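Local coordinates for protein putative PLP-dependent aminotransferase (Bacillus cereus ATCC 10987, PDB 3JU7) that probably acts as a pyridoxal phosphate-dependent aminotransferase of the DegT/DnrJ/EryC1/StrS family, at residues Ala315-Ser320 with Ala344-Leu350; Gln288-Ile293 with Ser349-Trp353. Numbering follows the deposited sequence.

Overall arrangement
Reading from the N terminus, the first of these segments is Gln288-Ile293, which runs into strand 291-294; the chain then passes through helix 301-309, the loop holding Ala315-Ser320 and helix 338-346 before returning as strand 347-350. Contact 1 closes the shorter loop, with 23 residues between its segments; contact 2 closes the longer one, with 55, and that span includes the whole of Ala315-Ser320. Both end on the same strand and share Ser349 and Leu350, with centres about 10 Å apart. Strand 347-350 is thus bordered by 291-294 and by the 315-320 loop. Direct evidence of their junction is Val348 N to Ile293 O, 2.9 Å, a probable hydrogen bond, and Tyr318 CB packing 3.9 Å from Phe290 CZ.

Contact 1 of 2, residues Ala315-Ser320 with Ala344-Leu350; sequences ARLYFS and AKRIVSL
Ser349 points its side chain into the bend of Ala315-Ser320, where its OG (chi1 m) accepts a hydrogen bond from Tyr318 N at 3.1 Å and lies 3.4 Å from Tyr318 CB, near the plane of that ring. The backbones run antiparallel, with CA pairs Ala315-Leu350, Arg316-Ser349 and Leu317-Val348 each 4.9 Å apart. Arg316 and Ser349 form one hydrogen-bonded bridge: Arg316 N to Ser349 O, 3.0 Å, and Ser349 N to Arg316 O, 2.7 Å. This isolated antiparallel bridge adds an extended loop segment to strand 347-350, whose other neighbour is strand 291-294. Beyond it, Ser320 N bonds back to Leu317 O at 2.8 Å, closing a beta-turn whose middle peptide, before Phe319, is cis; Ser320 OG (chi1 t) then donates to Ala344 O of helix 338-346 at 2.8 Å. A water bridges bend and strand, 2.9 Å from Tyr318 O and 2.6 Å from Ser349 OG. Apolar contacts include Ala315 CB to Leu350 CD2, 4.2 Å, and Leu317 CD2 to Val348 CG2, 4.3 Å, while Ile347 CG1 packs 3.3 Å from Tyr318 O; helix 301-309 packs on Ala315 and Leu317. Arg316 NH1 donates to Tyr318 OH at 2.9 Å.

Contact 2 of 2, residues Gln288-Ile293 with Ser349-Trp353; sequences QQFMPI and SLPLW
Met291 and Leu350 form a hydrogen-bonded antiparallel pair, CA-CA 4.8 Å, with Met291 N to Leu350 O and Leu350 N to Met291 O both 2.8 Å. Pro292 and Ser349 follow as a non-hydrogen-bonded pair, CA-CA 4.7 Å, in the two-stranded antiparallel sheet of 291-294 and 347-350, separate from the four-stranded mixed sheet and consistent with the small C-terminal domain of fold-type I PLP enzymes. Past Leu350, Phe290 CA lies 4.6 Å from Leu352 CA. Selenomethionine Met291 and Leu350 share one face: their CB atoms are 4.1 Å apart, and Ile293 CG2 reaches Leu350 CD1 at 4.1 Å. Helix 250-270 covers this apolar side through Tyr264 and Leu268. Leu352 (chi1 t) points toward the other segment, its CB 3.8 Å from Phe290 CA and its CD1 3.8 Å from Gln288 OE1, an oxygen hydrogen-bonded to Ser261. Phe290, with chi1 at 46°, sets its CB 3.3 Å from Leu350 O and its CE1 3.5 Å from Ser349 OG, the atom that accepts from Tyr318 N.

Contact 1 of 2, residues Ala315-Ser320 with Ala344-Leu350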
# COMPACT_ATOMS: atom_id res chain seq x y z
N ALA A 315 -2.22 7.41 28.43
CA ALA A 315 -3.51 7.38 27.75
C ALA A 315 -3.37 8.24 26.50
O ALA A 315 -2.41 8.99 26.38
CB ALA A 315 -4.61 7.99 28.64
N ARG A 316 -4.34 8.15 25.60
CA ARG A 316 -4.40 9.05 24.46
C ARG A 316 -5.82 9.62 24.33
O ARG A 316 -6.69 9.32 25.14
CB ARG A 316 -3.94 8.35 23.17
CG ARG A 316 -2.48 7.96 23.21
CD ARG A 316 -2.01 7.47 21.86
NE ARG A 316 -0.69 6.86 21.94
CZ ARG A 316 -0.05 6.27 20.93
NH1 ARG A 316 -0.57 6.23 19.71
NH2 ARG A 316 1.15 5.74 21.12
N LEU A 317 -6.03 10.44 23.29
CA LEU A 317 -7.30 11.09 23.03
C LEU A 317 -7.75 10.86 21.58
O LEU A 317 -7.59 11.73 20.73
CB LEU A 317 -7.14 12.60 23.26
CG LEU A 317 -6.64 13.08 24.63
CD1 LEU A 317 -6.31 14.55 24.54
CD2 LEU A 317 -7.65 12.78 25.75
N TYR A 318 -8.27 9.66 21.30
CA TYR A 318 -8.89 9.34 20.03
C TYR A 318 -10.41 9.68 20.08
O TYR A 318 -11.17 8.94 20.70
CB TYR A 318 -8.67 7.84 19.72
CG TYR A 318 -7.21 7.56 19.42
CD1 TYR A 318 -6.61 8.12 18.28
CD2 TYR A 318 -6.43 6.78 20.27
CE1 TYR A 318 -5.26 7.89 18.00
CE2 TYR A 318 -5.07 6.53 19.98
CZ TYR A 318 -4.50 7.11 18.86
OH TYR A 318 -3.18 6.90 18.56
N PHE A 319 -10.90 10.74 19.43
CA PHE A 319 -10.24 11.60 18.48
C PHE A 319 -10.37 13.04 18.92
O PHE A 319 -11.41 13.67 18.78
CB PHE A 319 -10.89 11.40 17.13
CG PHE A 319 -10.82 10.00 16.68
CD1 PHE A 319 -9.61 9.48 16.23
CD2 PHE A 319 -11.91 9.18 16.79
CE1 PHE A 319 -9.51 8.16 15.86
CE2 PHE A 319 -11.82 7.86 16.42
CZ PHE A 319 -10.61 7.35 15.96
N SER A 320 -9.29 13.56 19.46
CA SER A 320 -9.27 14.94 19.89
C SER A 320 -7.85 15.42 19.71
O SER A 320 -6.99 14.98 20.46
CB SER A 320 -9.69 15.02 21.35
OG SER A 320 -9.51 16.32 21.85
N ALA A 344 -15.30 15.26 21.75
CA ALA A 344 -13.86 15.44 21.59
C ALA A 344 -13.28 16.18 22.80
O ALA A 344 -12.08 16.13 23.00
CB ALA A 344 -13.55 16.18 20.28
N LYS A 345 -14.11 16.86 23.60
CA LYS A 345 -13.62 17.46 24.87
C LYS A 345 -13.61 16.47 26.02
O LYS A 345 -12.96 16.71 27.03
CB LYS A 345 -14.48 18.65 25.29
CG LYS A 345 -14.40 19.84 24.37
N ARG A 346 -14.33 15.36 25.89
CA ARG A 346 -14.54 14.40 26.96
C ARG A 346 -13.89 13.04 26.73
O ARG A 346 -13.63 12.32 27.69
CB ARG A 346 -16.05 14.20 27.19
CG ARG A 346 -16.78 15.43 27.74
CD ARG A 346 -18.22 15.11 28.05
NE ARG A 346 -18.35 14.09 29.07
CZ ARG A 346 -19.42 13.34 29.32
NH1 ARG A 346 -20.54 13.46 28.62
NH2 ARG A 346 -19.39 12.44 30.30
N ILE A 347 -13.66 12.66 25.47
CA ILE A 347 -13.13 11.34 25.17
C ILE A 347 -11.69 11.14 25.70
O ILE A 347 -10.84 12.03 25.60
CB ILE A 347 -13.25 11.01 23.65
CG1 ILE A 347 -13.05 9.50 23.38
CG2 ILE A 347 -12.32 11.91 22.80
CD1 ILE A 347 -14.14 8.62 23.91
N VAL A 348 -11.46 9.95 26.26
CA VAL A 348 -10.15 9.47 26.72
C VAL A 348 -9.98 8.04 26.23
O VAL A 348 -10.96 7.29 26.18
CB VAL A 348 -10.05 9.52 28.28
CG1 VAL A 348 -8.79 8.78 28.77
CG2 VAL A 348 -10.06 10.98 28.77
N SER A 349 -8.75 7.69 25.84
CA SER A 349 -8.40 6.35 25.36
C SER A 349 -7.49 5.70 26.38
O SER A 349 -6.34 6.12 26.55
CB SER A 349 -7.69 6.43 23.99
OG SER A 349 -8.50 7.06 23.00
N LEU A 350 -7.98 4.69 27.09
CA LEU A 350 -7.20 4.11 28.17
C LEU A 350 -6.53 2.85 27.67
O LEU A 350 -7.09 2.12 26.84
CB LEU A 350 -8.04 3.84 29.42
CG LEU A 350 -8.75 5.02 30.07
CD1 LEU A 350 -9.64 4.55 31.22
CD2 LEU A 350 -7.75 6.04 30.58
O HOH W 1 -11.13 6.96 22.84

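Contact 2 of 2, residues Gln288-Ile293 with Ser349-Trp353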
# COMPACT_ATOMS: atom_id res chain seq x y z
N GLN A 288 -12.27 -4.48 21.64
CA GLN A 288 -11.52 -3.31 22.09
C GLN A 288 -9.99 -3.27 21.86
O GLN A 288 -9.22 -4.11 22.32
CB GLN A 288 -11.85 -3.06 23.55
CG GLN A 288 -13.35 -2.91 23.77
CD GLN A 288 -13.62 -2.11 24.98
OE1 GLN A 288 -13.08 -2.40 26.04
NE2 GLN A 288 -14.41 -1.07 24.83
N GLN A 289 -9.61 -2.25 21.12
CA GLN A 289 -8.23 -1.90 20.82
C GLN A 289 -7.62 -1.18 22.03
O GLN A 289 -6.44 -1.25 22.28
CB GLN A 289 -8.28 -0.94 19.63
CG GLN A 289 -7.00 -0.54 19.05
CD GLN A 289 -7.20 0.32 17.83
OE1 GLN A 289 -6.24 0.76 17.22
NE2 GLN A 289 -8.47 0.60 17.49
N PHE A 290 -8.46 -0.41 22.70
CA PHE A 290 -8.15 0.35 23.91
C PHE A 290 -9.52 0.56 24.59
O PHE A 290 -10.53 0.07 24.07
CB PHE A 290 -7.46 1.69 23.60
CG PHE A 290 -8.10 2.48 22.49
CD1 PHE A 290 -9.21 3.31 22.75
CD2 PHE A 290 -7.59 2.43 21.19
CE1 PHE A 290 -9.80 4.07 21.72
CE2 PHE A 290 -8.16 3.19 20.14
CZ PHE A 290 -9.25 4.02 20.39
N MSE A 291 -9.55 1.22 25.75
CA MSE A 291 -10.79 1.39 26.49
C MSE A 291 -11.22 2.85 26.34
O MSE A 291 -10.63 3.75 26.95
CB MSE A 291 -10.60 0.97 27.97
CG MSE A 291 -11.76 1.33 28.89
SE MSE A 291 -13.48 0.69 28.29
CE MSE A 291 -13.07 -1.17 28.43
N PRO A 292 -12.21 3.10 25.48
CA PRO A 292 -12.69 4.47 25.33
C PRO A 292 -13.67 4.83 26.44
O PRO A 292 -14.49 3.99 26.84
CB PRO A 292 -13.38 4.46 23.96
CG PRO A 292 -13.24 3.09 23.42
CD PRO A 292 -12.90 2.19 24.57
N ILE A 293 -13.59 6.07 26.93
CA ILE A 293 -14.48 6.50 28.00
C ILE A 293 -14.60 8.02 27.98
O ILE A 293 -13.66 8.73 27.61
CB ILE A 293 -14.00 6.00 29.39
CG1 ILE A 293 -15.13 6.10 30.42
CG2 ILE A 293 -12.75 6.77 29.86
CD1 ILE A 293 -14.84 5.39 31.71
N SER A 349 -8.75 7.69 25.84
CA SER A 349 -8.40 6.35 25.36
C SER A 349 -7.49 5.70 26.38
O SER A 349 -6.34 6.12 26.55
CB SER A 349 -7.69 6.43 23.99
OG SER A 349 -8.50 7.06 23.00
N LEU A 350 -7.98 4.69 27.09
CA LEU A 350 -7.20 4.11 28.17
C LEU A 350 -6.53 2.85 27.67
O LEU A 350 -7.09 2.12 26.84
CB LEU A 350 -8.04 3.84 29.42
CG LEU A 350 -8.75 5.02 30.07
CD1 LEU A 350 -9.64 4.55 31.22
CD2 LEU A 350 -7.75 6.04 30.58
N PRO A 351 -5.33 2.58 28.18
CA PRO A 351 -4.63 1.44 27.64
C PRO A 351 -5.31 0.11 27.92
O PRO A 351 -5.86 -0.13 28.99
CB PRO A 351 -3.24 1.51 28.29
CG PRO A 351 -3.29 2.56 29.29
CD PRO A 351 -4.46 3.42 29.01
N LEU A 352 -5.21 -0.74 26.91
CA LEU A 352 -5.68 -2.10 26.96
C LEU A 352 -4.83 -2.85 25.95
O LEU A 352 -4.71 -2.41 24.84
CB LEU A 352 -7.15 -2.15 26.58
CG LEU A 352 -7.94 -3.44 26.82
CD1 LEU A 352 -9.47 -3.13 26.86
CD2 LEU A 352 -7.63 -4.47 25.79
N TRP A 353 -4.18 -3.93 26.36
CA TRP A 353 -3.39 -4.77 25.44
C TRP A 353 -3.24 -6.14 26.04
O TRP A 353 -3.42 -6.30 27.25
CB TRP A 353 -2.00 -4.19 25.12
CG TRP A 353 -1.43 -3.26 26.14
CD1 TRP A 353 -1.50 -1.90 26.13
CD2 TRP A 353 -0.70 -3.61 27.33
NE1 TRP A 353 -0.85 -1.38 27.21
CE2 TRP A 353 -0.36 -2.41 27.97
CE3 TRP A 353 -0.30 -4.82 27.90
CZ2 TRP A 353 0.36 -2.37 29.15
CZ3 TRP A 353 0.41 -4.79 29.06
CH2 TRP A 353 0.74 -3.58 29.68